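PDB 1XTP: Lmaj004091aaa from Leishmania major, which probably catalyses the S-adenosyl-L-methionine-dependent methylation of the N-terminal alpha-amino group of proteins that begin with an X-Pro-Lys sequence. Local coordinates for residues A[19-24]-A[207-212]; A[80-85]-A[248-253]; A[155-160]-A[186-191]. One frame throughout, in Å; residues are numbered along the deposited sequence.

Interaction 1 of 3, residues A[19-24]-A[207-212]; sequences GRDTNG and VDKEDS
Lys-209 meets two flat groups through its methylenes. Its CG sits over one face of the Asp-21 carboxylate, 3.7 Å from Asp-21 CG, while CD lies off the rim on the OD2 side; CB and CG also lie to one side of the Asn-23 amide plane, just past its ND2 end. These contacts lie on a parallel beta bridge between Asp-21 and Val-207, in the small mixed sheet of four strands where 19-21 and 205-208 are neighbours. Lys-209 CG is 3.6 Å from Asn-23 ND2, and these two side chains cross at about a right angle. At the OD1 end of the carboxylate, the backbone N atoms of Asn-23 and Gly-24 make weak hydrogen bonds, and the N of Lys-25 adds a further one, so the group is tied to its own type I turn, Asp-21 to Gly-24. The amine of Lys-209 is not part of this layer: NZ stays 4.8 Å from Asp-21 OD2 and forms its salt bridge with Glu-37.

In the bridge itself, Val-207 N donates to Arg-20 O, and Val-207 O receives Thr-22 N at 2.9 Å. The same carbonyl has a CA-H...O contact from Asp-21. Both bridged side chains are on one face of the sheet, their CB atoms 3.8 Å apart, and Leu-214 of strand 213-215 also touches Val-207.

Beyond the bridge the chains leave the sheet. Asp-208 OD1 accepts from Glu-210 N, forming an Asx turn. Thr-22 OG1, set between its backbone N and carbonyl carbon (chi1 47°), accepts from Lys-209 N at 3.0 Å, with an N-H...O angle of 175°.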
loop_
_atom_site.group_PDB
_atom_site.type_symbol
_atom_site.label_atom_id
_atom_site.label_comp_id
_atom_site.label_asym_id
_atom_site.label_seq_id
_atom_site.Cartn_x
_atom_site.Cartn_y
_atom_site.Cartn_z
ATOM N N GLY A 19 14.217 2.973 14.517
ATOM C CA GLY A 19 13.717 4.022 13.646
ATOM C C GLY A 19 13.408 5.252 14.463
ATOM O O GLY A 19 13.877 5.393 15.576
ATOM N N ARG A 20 12.594 6.124 13.899
ATOM C CA ARG A 20 12.357 7.416 14.471
ATOM C C ARG A 20 11.088 7.989 13.867
ATOM O O ARG A 20 10.572 7.469 12.880
ATOM C CB ARG A 20 13.542 8.340 14.160
ATOM C CG ARG A 20 13.716 8.666 12.661
ATOM C CD ARG A 20 14.853 9.641 12.431
ATOM N NE ARG A 20 14.788 10.274 11.108
ATOM C CZ ARG A 20 14.166 11.426 10.828
ATOM N NH1 ARG A 20 13.525 12.130 11.777
ATOM N NH2 ARG A 20 14.182 11.883 9.578
ATOM N N ASP A 21 10.589 9.065 14.453
ATOM C CA ASP A 21 9.526 9.822 13.801
ATOM C C ASP A 21 10.032 11.128 13.224
ATOM O O ASP A 21 11.172 11.515 13.425
ATOM C CB ASP A 21 8.314 10.005 14.729
ATOM C CG ASP A 21 8.549 10.980 15.867
ATOM O OD1 ASP A 21 9.337 11.927 15.720
ATOM O OD2 ASP A 21 7.866 10.821 16.915
ATOM N N THR A 22 9.152 11.820 12.517
ATOM C CA THR A 22 9.503 13.037 11.831
ATOM C C THR A 22 9.713 14.218 12.773
ATOM O O THR A 22 10.282 15.226 12.358
ATOM C CB THR A 22 8.467 13.366 10.714
ATOM O OG1 THR A 22 7.130 13.239 11.215
ATOM C CG2 THR A 22 8.636 12.399 9.536
ATOM N N ASN A 23 9.288 14.100 14.039
ATOM C CA ASN A 23 9.632 15.118 15.037
ATOM C C ASN A 23 11.017 14.898 15.661
ATOM O O ASN A 23 11.585 15.813 16.305
ATOM C CB ASN A 23 8.558 15.226 16.135
ATOM C CG ASN A 23 7.211 15.635 15.581
ATOM O OD1 ASN A 23 7.117 16.447 14.654
ATOM N ND2 ASN A 23 6.153 15.047 16.130
ATOM N N GLY A 24 11.539 13.688 15.471
ATOM C CA GLY A 24 12.870 13.327 15.927
ATOM C C GLY A 24 12.915 12.407 17.125
ATOM O O GLY A 24 13.973 12.166 17.674
ATOM N N VAL A 207 8.296 6.996 11.159
ATOM C CA VAL A 207 6.904 7.383 11.422
ATOM C C VAL A 207 6.675 8.857 10.997
ATOM O O VAL A 207 7.324 9.797 11.496
ATOM C CB VAL A 207 6.503 7.194 12.908
ATOM C CG1 VAL A 207 5.070 7.636 13.154
ATOM C CG2 VAL A 207 6.667 5.741 13.339
ATOM N N ASP A 208 5.746 9.038 10.070
ATOM C CA ASP A 208 5.304 10.376 9.670
ATOM C C ASP A 208 4.185 10.827 10.628
ATOM O O ASP A 208 3.071 10.283 10.629
ATOM C CB ASP A 208 4.825 10.367 8.217
ATOM C CG ASP A 208 4.551 11.777 7.677
ATOM O OD1 ASP A 208 4.121 12.659 8.446
ATOM O OD2 ASP A 208 4.752 12.002 6.473
ATOM N N LYS A 209 4.503 11.813 11.456
ATOM C CA LYS A 209 3.575 12.302 12.464
ATOM C C LYS A 209 2.570 13.275 11.875
ATOM O O LYS A 209 1.699 13.740 12.581
ATOM C CB LYS A 209 4.330 12.998 13.589
ATOM C CG LYS A 209 5.316 12.078 14.335
ATOM C CD LYS A 209 4.638 10.992 15.138
ATOM C CE LYS A 209 3.873 11.524 16.347
ATOM N NZ LYS A 209 3.058 10.439 16.932
ATOM N N GLU A 210 2.686 13.600 10.600
ATOM C CA GLU A 210 1.711 14.482 9.976
ATOM C C GLU A 210 0.467 13.682 9.549
ATOM O O GLU A 210 -0.640 14.020 9.949
ATOM C CB GLU A 210 2.340 15.214 8.793
ATOM C CG GLU A 210 1.643 16.539 8.466
ATOM C CD GLU A 210 2.197 17.238 7.233
ATOM O OE1 GLU A 210 3.395 17.094 6.933
ATOM O OE2 GLU A 210 1.422 17.963 6.569
ATOM N N ASP A 211 0.653 12.606 8.777
ATOM C CA ASP A 211 -0.466 11.804 8.291
ATOM C C ASP A 211 -0.656 10.453 9.015
ATOM O O ASP A 211 -1.497 9.653 8.614
ATOM C CB ASP A 211 -0.354 11.596 6.778
ATOM C CG ASP A 211 0.729 10.614 6.385
ATOM O OD1 ASP A 211 1.575 10.224 7.229
ATOM O OD2 ASP A 211 0.729 10.226 5.197
ATOM N N SER A 212 0.127 10.208 10.065
ATOM C CA SER A 212 0.009 8.997 10.905
ATOM C C SER A 212 0.244 7.723 10.104
ATOM O O SER A 212 -0.655 6.898 9.933
ATOM C CB SER A 212 -1.345 8.944 11.643
ATOM O OG SER A 212 -1.319 8.013 12.722
#

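Interaction 2 of 3, residues A[80-85]-A[248-253]; sequences EGSRNF and LKMYAL
Aromatic contacts between Phe-85 and Met-250, the latter present as selenomethionine, carry this packing of a helix on a sheet. Met-250 CB stands over the centre of the ring, 4.0 Å from the centroid and 3° off its normal, a CH-pi contact. Its SE adds an oblique Met-aromatic contact, 4.5 Å from the centroid. The two side chains slide past each other in opposite directions. Phe-85 CG is anti to its backbone N (chi1 -176°), which starts the ring on its way to the strand.

Apolar contacts add to these. SE reaches back to Phe-85 CB at 3.6 Å, and Ala-252 CB is 3.7 Å from Phe-85 CE2, at the far end of the phenyl.

Two backbone polar atoms are in van der Waals contact: Gly-81 O with SE, and Ala-252 N at the ring's edge, near its plane. No hydrogen bond joins the segments.

The helix and strand axes approach to 10.2 Å with 27° between their directions, the near alignment of alpha/beta layers. Strand 248-253 runs antiparallel between 191-198 and 232-237, the inserted last strand of the class I methyltransferase fold. Ser-82 turns its OG to Lys-196, close to the predicted S-adenosyl-L-methionine-binding Gln-165.

Because the contact rests on dispersion and ring-face interactions, it sets the helix against the sheet by shape, while the strand's backbone polar groups are used by its neighbouring strands.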
loop_
_atom_site.group_PDB
_atom_site.type_symbol
_atom_site.label_atom_id
_atom_site.label_comp_id
_atom_site.label_asym_id
_atom_site.label_seq_id
_atom_site.Cartn_x
_atom_site.Cartn_y
_atom_site.Cartn_z
ATOM N N GLU A 80 3.764 3.722 -16.011
ATOM C CA GLU A 80 4.509 2.925 -16.988
ATOM C C GLU A 80 5.348 1.818 -16.315
ATOM O O GLU A 80 5.366 0.670 -16.773
ATOM C CB GLU A 80 5.372 3.841 -17.857
ATOM C CG GLU A 80 6.157 3.132 -18.957
ATOM C CD GLU A 80 5.279 2.513 -20.059
ATOM O OE1 GLU A 80 4.031 2.613 -20.001
ATOM O OE2 GLU A 80 5.858 1.938 -21.010
ATOM N N GLY A 81 6.015 2.155 -15.213
ATOM C CA GLY A 81 6.727 1.149 -14.397
ATOM C C GLY A 81 5.855 -0.007 -13.902
ATOM O O GLY A 81 6.268 -1.165 -13.946
ATOM N N SER A 82 4.654 0.316 -13.419
ATOM C CA SER A 82 3.707 -0.689 -12.965
ATOM C C SER A 82 3.231 -1.573 -14.122
ATOM O O SER A 82 3.133 -2.802 -14.001
ATOM C CB SER A 82 2.497 -0.010 -12.329
ATOM O OG SER A 82 2.859 0.637 -11.140
ATOM N N ARG A 83 2.912 -0.934 -15.239
ATOM C CA ARG A 83 2.437 -1.658 -16.415
ATOM C C ARG A 83 3.484 -2.664 -16.935
ATOM O O ARG A 83 3.158 -3.838 -17.206
ATOM C CB ARG A 83 2.043 -0.680 -17.509
ATOM C CG ARG A 83 1.395 -1.377 -18.682
ATOM C CD ARG A 83 1.192 -0.448 -19.868
ATOM N NE ARG A 83 2.435 -0.046 -20.527
ATOM C CZ ARG A 83 3.235 -0.856 -21.231
ATOM N NH1 ARG A 83 2.969 -2.158 -21.366
ATOM N NH2 ARG A 83 4.331 -0.355 -21.798
ATOM N N ASN A 84 4.731 -2.207 -17.056
ATOM C CA ASN A 84 5.850 -3.075 -17.457
ATOM C C ASN A 84 6.123 -4.194 -16.435
ATOM O O ASN A 84 6.370 -5.334 -16.803
ATOM C CB ASN A 84 7.116 -2.243 -17.706
ATOM C CG ASN A 84 7.005 -1.356 -18.951
ATOM O OD1 ASN A 84 6.209 -1.620 -19.844
ATOM N ND2 ASN A 84 7.811 -0.301 -19.006
ATOM N N PHE A 85 6.029 -3.868 -15.153
ATOM C CA PHE A 85 6.206 -4.861 -14.102
ATOM C C PHE A 85 5.113 -5.926 -14.159
ATOM O O PHE A 85 5.416 -7.115 -14.180
ATOM C CB PHE A 85 6.223 -4.198 -12.719
ATOM C CG PHE A 85 6.505 -5.156 -11.580
ATOM C CD1 PHE A 85 7.801 -5.498 -11.246
ATOM C CD2 PHE A 85 5.467 -5.694 -10.832
ATOM C CE1 PHE A 85 8.056 -6.361 -10.190
ATOM C CE2 PHE A 85 5.723 -6.554 -9.780
ATOM C CZ PHE A 85 7.022 -6.888 -9.462
ATOM N N LEU A 248 11.098 3.773 -4.754
ATOM C CA LEU A 248 9.793 3.158 -4.859
ATOM C C LEU A 248 9.961 1.721 -5.340
ATOM O O LEU A 248 10.377 1.489 -6.478
ATOM C CB LEU A 248 8.969 3.988 -5.833
ATOM C CG LEU A 248 7.507 3.655 -6.073
ATOM C CD1 LEU A 248 6.728 3.789 -4.800
ATOM C CD2 LEU A 248 6.988 4.614 -7.139
ATOM N N LYS A 249 9.649 0.760 -4.478
ATOM C CA LYS A 249 9.797 -0.650 -4.825
ATOM C C LYS A 249 8.454 -1.359 -5.109
ATOM O O LYS A 249 7.452 -1.177 -4.420
ATOM C CB LYS A 249 10.569 -1.407 -3.729
ATOM C CG LYS A 249 11.393 -2.558 -4.280
ATOM C CD LYS A 249 12.270 -3.253 -3.241
ATOM C CE LYS A 249 12.862 -4.555 -3.791
ATOM N NZ LYS A 249 13.257 -5.521 -2.713
HETATM N N MSE A 250 8.467 -2.182 -6.136
HETATM C CA MSE A 250 7.348 -3.053 -6.458
HETATM C C MSE A 250 7.665 -4.488 -6.074
HETATM O O MSE A 250 8.769 -4.965 -6.313
HETATM C CB MSE A 250 7.097 -3.003 -7.955
HETATM C CG MSE A 250 6.562 -1.683 -8.422
HETATM SE SE MSE A 250 6.674 -1.498 -10.350
HETATM C CE MSE A 250 8.546 -0.881 -10.471
ATOM N N TYR A 251 6.676 -5.163 -5.494
ATOM C CA TYR A 251 6.726 -6.575 -5.195
ATOM C C TYR A 251 5.515 -7.282 -5.793
ATOM O O TYR A 251 4.389 -6.805 -5.657
ATOM C CB TYR A 251 6.660 -6.813 -3.691
ATOM C CG TYR A 251 7.696 -6.111 -2.854
ATOM C CD1 TYR A 251 7.439 -4.850 -2.324
ATOM C CD2 TYR A 251 8.907 -6.729 -2.535
ATOM C CE1 TYR A 251 8.363 -4.203 -1.538
ATOM C CE2 TYR A 251 9.848 -6.087 -1.724
ATOM C CZ TYR A 251 9.558 -4.828 -1.233
ATOM O OH TYR A 251 10.457 -4.165 -0.445
ATOM N N ALA A 252 5.748 -8.417 -6.444
ATOM C CA ALA A 252 4.662 -9.321 -6.842
ATOM C C ALA A 252 4.653 -10.481 -5.863
ATOM O O ALA A 252 5.647 -11.186 -5.755
ATOM C CB ALA A 252 4.866 -9.824 -8.215
ATOM N N LEU A 253 3.535 -10.664 -5.162
ATOM C CA LEU A 253 3.450 -11.622 -4.057
ATOM C C LEU A 253 2.343 -12.648 -4.330
ATOM O O LEU A 253 1.312 -12.318 -4.910
ATOM C CB LEU A 253 3.172 -10.894 -2.725
ATOM C CG LEU A 253 4.036 -9.661 -2.381
ATOM C CD1 LEU A 253 3.372 -8.782 -1.343
ATOM C CD2 LEU A 253 5.410 -10.087 -1.900
#

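Interaction 3 of 3, residues A[155-160]-A[186-191]; sequences PPNTYD and ALTPNG
Asp-160 and Thr-188 cross obliquely, and where they meet Thr-188 OG1 donates to Asp-160 OD1 over 2.5 Å, a distance so short that its detail is doubtful. Thr-188 OG1 lies between its backbone N and carbonyl carbon (chi1 72°), while CG2 rests 3.5 Å from Thr-158 C and also near Asp-160 OD1. The second carboxylate oxygen, OD2, takes the N of Ser-95. Asn-157, too, brings its OD1 back over the corner, 3.3 Å from Thr-188 CA and also beside Pro-189 CD. Tyr-159 is turned differently: Thr-158 CG2 stands 3.7 Å above its ring centre, and its OH bonds Asp-120.

Between these side chains the backbones join. Ala-186 O accepts two N-H groups: Tyr-159 N in its carbonyl plane at 2.9 Å, and Thr-158 N from above that plane, 49° out of it. Thr-188 N returns a bond to Tyr-159 O, completing the single parallel bridge of Tyr-159 with Leu-187.

The segments bracket a beta-alpha-beta crossover of the Rossmann-like fold: strand 159-165, helix 173-186, then the adjacent parallel strand 191-198. The contact thus ties the entry of the first strand to the turn from helix to second strand, with a type I turn, Thr-188 to Gly-191, making the corner.

Main-chain bonds therefore do most of the joining: with Ala-186 O taking two N-H groups and Tyr-159 O a third, the link depends little on side-chain chemistry.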
loop_
_atom_site.group_PDB
_atom_site.type_symbol
_atom_site.label_atom_id
_atom_site.label_comp_id
_atom_site.label_asym_id
_atom_site.label_seq_id
_atom_site.Cartn_x
_atom_site.Cartn_y
_atom_site.Cartn_z
ATOM N N PRO A 155 -13.752 -11.715 -0.550
ATOM C CA PRO A 155 -14.181 -13.083 -0.826
ATOM C C PRO A 155 -13.011 -13.904 -1.348
ATOM O O PRO A 155 -12.107 -13.357 -1.969
ATOM C CB PRO A 155 -15.210 -12.893 -1.923
ATOM C CG PRO A 155 -14.747 -11.655 -2.651
ATOM C CD PRO A 155 -14.226 -10.768 -1.583
ATOM N N PRO A 156 -13.000 -15.201 -1.076
ATOM C CA PRO A 156 -11.879 -16.026 -1.526
ATOM C C PRO A 156 -11.851 -16.206 -3.038
ATOM O O PRO A 156 -12.874 -16.062 -3.700
ATOM C CB PRO A 156 -12.128 -17.377 -0.835
ATOM C CG PRO A 156 -13.580 -17.396 -0.563
ATOM C CD PRO A 156 -13.998 -15.979 -0.317
ATOM N N ASN A 157 -10.661 -16.466 -3.575
ATOM C CA ASN A 157 -10.516 -16.919 -4.946
ATOM C C ASN A 157 -11.218 -15.996 -5.944
ATOM O O ASN A 157 -12.027 -16.451 -6.721
ATOM C CB ASN A 157 -11.075 -18.346 -5.044
ATOM C CG ASN A 157 -10.742 -19.017 -6.354
ATOM O OD1 ASN A 157 -9.896 -18.542 -7.114
ATOM N ND2 ASN A 157 -11.434 -20.129 -6.645
ATOM N N THR A 158 -10.915 -14.705 -5.907
ATOM C CA THR A 158 -11.648 -13.716 -6.707
ATOM C C THR A 158 -10.774 -12.874 -7.620
ATOM O O THR A 158 -11.134 -12.617 -8.771
ATOM C CB THR A 158 -12.454 -12.783 -5.767
ATOM O OG1 THR A 158 -13.447 -13.552 -5.105
ATOM C CG2 THR A 158 -13.159 -11.671 -6.521
ATOM N N TYR A 159 -9.644 -12.407 -7.108
ATOM C CA TYR A 159 -8.843 -11.428 -7.831
ATOM C C TYR A 159 -7.591 -11.976 -8.519
ATOM O O TYR A 159 -6.813 -12.747 -7.935
ATOM C CB TYR A 159 -8.475 -10.293 -6.896
ATOM C CG TYR A 159 -9.671 -9.522 -6.433
ATOM C CD1 TYR A 159 -10.334 -8.653 -7.294
ATOM C CD2 TYR A 159 -10.154 -9.665 -5.135
ATOM C CE1 TYR A 159 -11.440 -7.941 -6.860
ATOM C CE2 TYR A 159 -11.277 -8.959 -4.689
ATOM C CZ TYR A 159 -11.915 -8.098 -5.554
ATOM O OH TYR A 159 -13.019 -7.376 -5.117
ATOM N N ASP A 160 -7.411 -11.557 -9.771
ATOM C CA ASP A 160 -6.183 -11.803 -10.514
ATOM C C ASP A 160 -5.103 -10.738 -10.176
ATOM O O ASP A 160 -3.897 -10.992 -10.314
ATOM C CB ASP A 160 -6.473 -11.830 -12.013
ATOM C CG ASP A 160 -7.368 -12.990 -12.421
ATOM O OD1 ASP A 160 -7.263 -14.084 -11.841
ATOM O OD2 ASP A 160 -8.160 -12.824 -13.360
ATOM N N ALA A 186 -7.957 -14.174 -1.105
ATOM C CA ALA A 186 -8.798 -13.524 -2.100
ATOM C C ALA A 186 -8.257 -13.655 -3.526
ATOM O O ALA A 186 -8.961 -13.316 -4.481
ATOM C CB ALA A 186 -8.974 -12.068 -1.748
ATOM N N LEU A 187 -7.022 -14.136 -3.698
ATOM C CA LEU A 187 -6.478 -14.302 -5.049
ATOM C C LEU A 187 -6.963 -15.562 -5.709
ATOM O O LEU A 187 -7.192 -16.560 -5.042
ATOM C CB LEU A 187 -4.964 -14.347 -5.034
ATOM C CG LEU A 187 -4.235 -13.090 -4.551
ATOM C CD1 LEU A 187 -2.744 -13.417 -4.517
ATOM C CD2 LEU A 187 -4.510 -11.851 -5.412
ATOM N N THR A 188 -7.097 -15.502 -7.025
ATOM C CA THR A 188 -7.234 -16.714 -7.855
ATOM C C THR A 188 -5.873 -17.417 -8.006
ATOM O O THR A 188 -4.835 -16.854 -7.658
ATOM C CB THR A 188 -7.783 -16.387 -9.270
ATOM O OG1 THR A 188 -6.768 -15.724 -10.034
ATOM C CG2 THR A 188 -9.035 -15.521 -9.167
ATOM N N PRO A 189 -5.869 -18.653 -8.532
ATOM C CA PRO A 189 -4.571 -19.309 -8.755
ATOM C C PRO A 189 -3.584 -18.533 -9.652
ATOM O O PRO A 189 -2.375 -18.694 -9.506
ATOM C CB PRO A 189 -4.966 -20.664 -9.380
ATOM C CG PRO A 189 -6.390 -20.889 -8.884
ATOM C CD PRO A 189 -6.998 -19.519 -8.919
ATOM N N ASN A 190 -4.092 -17.698 -10.560
ATOM C CA ASN A 190 -3.243 -16.854 -11.396
ATOM C C ASN A 190 -3.158 -15.420 -10.873
ATOM O O ASN A 190 -2.875 -14.477 -11.617
ATOM C CB ASN A 190 -3.769 -16.865 -12.829
ATOM C CG ASN A 190 -3.804 -18.251 -13.415
ATOM O OD1 ASN A 190 -3.087 -19.142 -12.954
ATOM N ND2 ASN A 190 -4.654 -18.455 -14.423
ATOM N N GLY A 191 -3.403 -15.246 -9.585
ATOM C CA GLY A 191 -3.424 -13.912 -9.030
ATOM C C GLY A 191 -2.127 -13.532 -8.337
ATOM O O GLY A 191 -1.375 -14.381 -7.880
#

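In the fold
Interactions 2 and 3 serve the same seven-stranded sheet, their centres about 19 Å apart, and touch where Leu-253 O packs against Leu-187 CD1. Interaction 2 is buried and without a hydrogen bond across its segments, largely apolar, as befits a helix lying on the sheet. Interaction 3, at the N-terminal ends of two inner strands, is only partly buried and relies on backbone bonds and one carboxylate-hydroxyl pair. Interaction 1 belongs to the separate four-stranded sheet, about 35 Å from interaction 3 between centres and on the opposite side of the chain's centre. It resembles interaction 3 in combining a single parallel bridge with turns, but adds lysine methylenes packed against flat polar groups.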